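Side-chain contact in putative thiosugar synthase (Amycolatopsis orientalis, PDB 4N6F), which probably builds the 2-thiosugar of a natural product from a covalently bound sugar phosphate, with sulphur from sulphur-carrier proteins: residues R98-S103 against E107-D112. Residues are numbered along the deposited sequence; the frame is centred on the assembly and turned at random.
Sequences RILRDS and EILKLD. With F6R (fructose -6-phosphate), chain F.
The beta-alpha-beta unit of a TIM barrel closes here, where Leu100, near the end of helix 90-104, meets Leu109 of the strand that follows. Leu100 CD2 reaches Leu109 CD1 at 3.4 Å, tighter than usual for two methyl groups. Both leucines hold CG anti to the backbone N (chi1 165° in Leu100 and -174° in Leu109), which sends the two branched ends toward each other, Leu100 inward from the helix and Leu109 outward from the strand. Leucine suits both places, since a forked apolar end packs closely where helix and strand face each other; Leu132 of helix 122-134 also touches Leu109.

Nearer the turn, two charged residues meet through their aliphatic parts: Arg101 CG lies 4.1 Å from Glu107 CG, with the guanidinium and carboxylate planes perpendicular. Arg101 NE and Glu107 OE2 stay 6.1 Å apart, so any attraction between these charges is at most long-range. Arg98 CA lies against one face of the Arg101 guanidinium, toward its rim, while Asp102 OD1 sits in plane at its edge, 3.5 Å from Arg101 NE. Long residues suit this edge because their methylenes can pack while their charged ends turn elsewhere, that of Arg101 to a salt bridge between NH1 and Glu135.

In this TIM barrel strand, neighbouring residues face opposite ways: Leu109 points to the helical layer and Lys110 into the barrel, where the sugar phosphate binds. The extended Lys110 chain bends only at its last torsion (chi4 -79°), and its NZ is bonded covalently to C1 of the fructose 6-phosphate at 1.5 Å. Asp112 OD2 approaches that C1 to 3.1 Å, while Asp112 OD1 is held by salt bridges to Arg114 and Arg162.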
ATOM      1  N   ARG A  98     -32.181  -8.117  17.548  1.00 45.24           N
ATOM      2  CA  ARG A  98     -32.910  -9.129  18.331  1.00 49.04           C
ATOM      3  C   ARG A  98     -33.506 -10.227  17.450  1.00 47.82           C
ATOM      4  O   ARG A  98     -33.464 -11.402  17.817  1.00 47.66           O
ATOM      5  CB  ARG A  98     -34.023  -8.507  19.191  1.00 51.55           C
ATOM      6  CG  ARG A  98     -33.587  -8.056  20.579  1.00 54.29           C
ATOM      7  CD  ARG A  98     -33.616  -6.544  20.727  1.00 56.07           C
ATOM      8  NE  ARG A  98     -33.319  -6.121  22.095  1.00 58.21           N
ATOM      9  CZ  ARG A  98     -33.621  -4.929  22.612  1.00 59.91           C
ATOM     10  NH1 ARG A  98     -34.254  -4.012  21.890  1.00 60.18           N
ATOM     11  NH2 ARG A  98     -33.294  -4.655  23.872  1.00 61.18           N
ATOM     12  N   ILE A  99     -34.062  -9.847  16.301  1.00 49.66           N
ATOM     13  CA  ILE A  99     -34.607 -10.830  15.353  1.00 51.06           C
ATOM     14  C   ILE A  99     -33.490 -11.710  14.800  1.00 49.71           C
ATOM     15  O   ILE A  99     -33.626 -12.932  14.751  1.00 49.97           O
ATOM     16  CB  ILE A  99     -35.403 -10.164  14.197  1.00 51.95           C
ATOM     17  CG1 ILE A  99     -36.866  -9.934  14.615  1.00 53.31           C
ATOM     18  CG2 ILE A  99     -35.390 -11.034  12.941  1.00 51.91           C
ATOM     19  CD1 ILE A  99     -37.097  -8.759  15.546  1.00 53.15           C
ATOM     20  N   LEU A 100     -32.397 -11.077  14.385  1.00 48.73           N
ATOM     21  CA  LEU A 100     -31.212 -11.787  13.908  1.00 49.68           C
ATOM     22  C   LEU A 100     -30.780 -12.911  14.853  1.00 50.28           C
ATOM     23  O   LEU A 100     -30.485 -14.024  14.418  1.00 49.02           O
ATOM     24  CB  LEU A 100     -30.057 -10.800  13.744  1.00 52.49           C
ATOM     25  CG  LEU A 100     -28.666 -11.423  13.603  1.00 55.26           C
ATOM     26  CD1 LEU A 100     -28.511 -12.031  12.216  1.00 57.00           C
ATOM     27  CD2 LEU A 100     -27.584 -10.391  13.884  1.00 56.19           C
ATOM     28  N   ARG A 101     -30.716 -12.599  16.144  1.00 51.69           N
ATOM     29  CA  ARG A 101     -30.308 -13.564  17.161  1.00 54.94           C
ATOM     30  C   ARG A 101     -31.351 -14.669  17.329  1.00 53.82           C
ATOM     31  O   ARG A 101     -31.013 -15.845  17.336  1.00 52.40           O
ATOM     32  CB  ARG A 101     -30.081 -12.848  18.500  1.00 56.95           C
ATOM     33  CG  ARG A 101     -29.683 -13.752  19.661  1.00 60.93           C
ATOM     34  CD  ARG A 101     -29.693 -12.979  20.969  1.00 63.93           C
ATOM     35  NE  ARG A 101     -31.022 -12.415  21.239  1.00 68.64           N
ATOM     36  CZ  ARG A 101     -31.263 -11.263  21.870  1.00 70.03           C
ATOM     37  NH1 ARG A 101     -30.268 -10.504  22.324  1.00 70.52           N
ATOM     38  NH2 ARG A 101     -32.519 -10.859  22.043  1.00 70.97           N
ATOM     39  N   ASP A 102     -32.614 -14.277  17.461  1.00 56.52           N
ATOM     40  CA  ASP A 102     -33.707 -15.232  17.690  1.00 59.81           C
ATOM     41  C   ASP A 102     -33.977 -16.119  16.470  1.00 59.59           C
ATOM     42  O   ASP A 102     -34.181 -17.319  16.614  1.00 60.89           O
ATOM     43  CB  ASP A 102     -34.989 -14.491  18.093  1.00 61.58           C
ATOM     44  CG  ASP A 102     -34.830 -13.693  19.383  1.00 64.29           C
ATOM     45  OD1 ASP A 102     -33.974 -14.055  20.221  1.00 66.68           O
ATOM     46  OD2 ASP A 102     -35.564 -12.698  19.558  1.00 65.23           O
ATOM     47  N   SER A 103     -33.963 -15.530  15.278  1.00 59.58           N
ATOM     48  CA  SER A 103     -34.258 -16.266  14.047  1.00 58.66           C
ATOM     49  C   SER A 103     -33.088 -17.126  13.556  1.00 57.42           C
ATOM     50  O   SER A 103     -33.303 -18.230  13.059  1.00 54.16           O
ATOM     51  CB  SER A 103     -34.704 -15.305  12.934  1.00 60.88           C
ATOM     52  OG  SER A 103     -33.628 -14.505  12.471  1.00 62.05           O
ATOM     53  N   GLU A 107     -25.027 -14.174  17.092  1.00 38.69           N
ATOM     54  CA  GLU A 107     -24.819 -13.217  18.184  1.00 39.58           C
ATOM     55  C   GLU A 107     -23.761 -12.150  17.877  1.00 35.14           C
ATOM     56  O   GLU A 107     -23.581 -11.227  18.658  1.00 36.86           O
ATOM     57  CB  GLU A 107     -24.474 -13.965  19.485  1.00 45.93           C
ATOM     58  CG  GLU A 107     -25.712 -14.427  20.262  1.00 52.86           C
ATOM     59  CD  GLU A 107     -25.433 -15.534  21.275  1.00 59.08           C
ATOM     60  OE1 GLU A 107     -24.778 -16.542  20.918  1.00 64.87           O
ATOM     61  OE2 GLU A 107     -25.893 -15.409  22.432  1.00 63.07           O
ATOM     62  N   ILE A 108     -23.065 -12.264  16.750  1.00 29.51           N
ATOM     63  CA  ILE A 108     -22.087 -11.251  16.363  1.00 26.95           C
ATOM     64  C   ILE A 108     -22.709 -10.299  15.352  1.00 26.06           C
ATOM     65  O   ILE A 108     -23.266 -10.740  14.336  1.00 24.11           O
ATOM     66  CB  ILE A 108     -20.830 -11.876  15.747  1.00 26.78           C
ATOM     67  CG1 ILE A 108     -20.236 -12.918  16.688  1.00 26.54           C
ATOM     68  CG2 ILE A 108     -19.798 -10.795  15.433  1.00 26.65           C
ATOM     69  CD1 ILE A 108     -19.239 -13.822  16.001  1.00 26.86           C
ATOM     70  N   LEU A 109     -22.556  -9.002  15.608  1.00 24.80           N
ATOM     71  CA  LEU A 109     -23.321  -7.980  14.923  1.00 25.21           C
ATOM     72  C   LEU A 109     -22.501  -6.795  14.431  1.00 24.93           C
ATOM     73  O   LEU A 109     -21.790  -6.137  15.206  1.00 25.02           O
ATOM     74  CB  LEU A 109     -24.415  -7.461  15.858  1.00 26.12           C
ATOM     75  CG  LEU A 109     -25.404  -6.467  15.233  1.00 27.62           C
ATOM     76  CD1 LEU A 109     -26.366  -7.195  14.294  1.00 28.04           C
ATOM     77  CD2 LEU A 109     -26.172  -5.722  16.314  1.00 28.03           C
ATOM     78  N   LYS A 110     -22.630  -6.521  13.136  1.00 24.47           N
ATOM     79  CA  LYS A 110     -22.137  -5.293  12.533  1.00 25.54           C
ATOM     80  C   LYS A 110     -23.179  -4.257  12.844  1.00 25.99           C
ATOM     81  O   LYS A 110     -24.262  -4.264  12.273  1.00 26.25           O
ATOM     82  CB  LYS A 110     -21.899  -5.526  11.037  1.00 26.03           C
ATOM     83  CG  LYS A 110     -21.549  -4.297  10.230  1.00 26.69           C
ATOM     84  CD  LYS A 110     -21.296  -4.674   8.775  1.00 28.51           C
ATOM     85  CE  LYS A 110     -20.912  -3.482   7.898  1.00 30.38           C
ATOM     86  NZ  LYS A 110     -22.125  -2.731   7.532  1.00 32.63           N
ATOM     87  N   LEU A 111     -22.882  -3.393  13.806  1.00 26.60           N
ATOM     88  CA  LEU A 111     -23.864  -2.449  14.324  1.00 26.13           C
ATOM     89  C   LEU A 111     -23.682  -1.102  13.667  1.00 27.54           C
ATOM     90  O   LEU A 111     -22.613  -0.483  13.772  1.00 28.10           O
ATOM     91  CB  LEU A 111     -23.721  -2.314  15.837  1.00 26.93           C
ATOM     92  CG  LEU A 111     -24.605  -1.272  16.525  1.00 27.06           C
ATOM     93  CD1 LEU A 111     -26.081  -1.606  16.367  1.00 26.32           C
ATOM     94  CD2 LEU A 111     -24.225  -1.178  17.993  1.00 27.28           C
ATOM     95  N   ASP A 112     -24.735  -0.656  12.985  1.00 28.94           N
ATOM     96  CA  ASP A 112     -24.758   0.620  12.294  1.00 30.60           C
ATOM     97  C   ASP A 112     -26.016   1.391  12.710  1.00 33.07           C
ATOM     98  O   ASP A 112     -27.137   0.870  12.620  1.00 34.48           O
ATOM     99  CB  ASP A 112     -24.762   0.393  10.780  1.00 31.17           C
ATOM    100  CG  ASP A 112     -23.400  -0.011  10.246  1.00 31.61           C
ATOM    101  OD1 ASP A 112     -22.468   0.797  10.328  1.00 30.00           O
ATOM    102  OD2 ASP A 112     -23.257  -1.135   9.717  1.00 35.13           O
TER
HETATM  103  C1  F6R F 304     -21.871  -1.383   6.957  1.00 34.09           C
HETATM  104  C2  F6R F 304     -21.590  -1.463   5.482  1.00 36.57           C
HETATM  105  C3  F6R F 304     -21.483  -0.236   4.611  1.00 35.05           C
HETATM  106  C4  F6R F 304     -20.119   0.410   4.863  1.00 32.46           C
HETATM  107  C5  F6R F 304     -19.755   1.409   3.760  1.00 30.85           C
HETATM  108  C6  F6R F 304     -18.257   1.628   3.692  1.00 29.00           C
HETATM  109  O2  F6R F 304     -21.383  -2.560   4.958  1.00 41.14           O
HETATM  110  O3  F6R F 304     -22.525   0.724   4.813  1.00 32.63           O
HETATM  111  O4  F6R F 304     -20.144   1.099   6.122  1.00 32.15           O
HETATM  112  O5  F6R F 304     -20.199   0.961   2.481  1.00 28.86           O
HETATM  113  O6  F6R F 304     -18.002   2.679   2.768  1.00 28.59           O
HETATM  114  P   F6R F 304     -17.507   2.432   1.272  1.00 27.31           P
HETATM  115  O1P F6R F 304     -18.751   1.977   0.570  1.00 25.96           O
HETATM  116  O2P F6R F 304     -16.432   1.380   1.330  1.00 29.47           O
HETATM  117  O3P F6R F 304     -16.965   3.786   0.916  1.00 26.98           O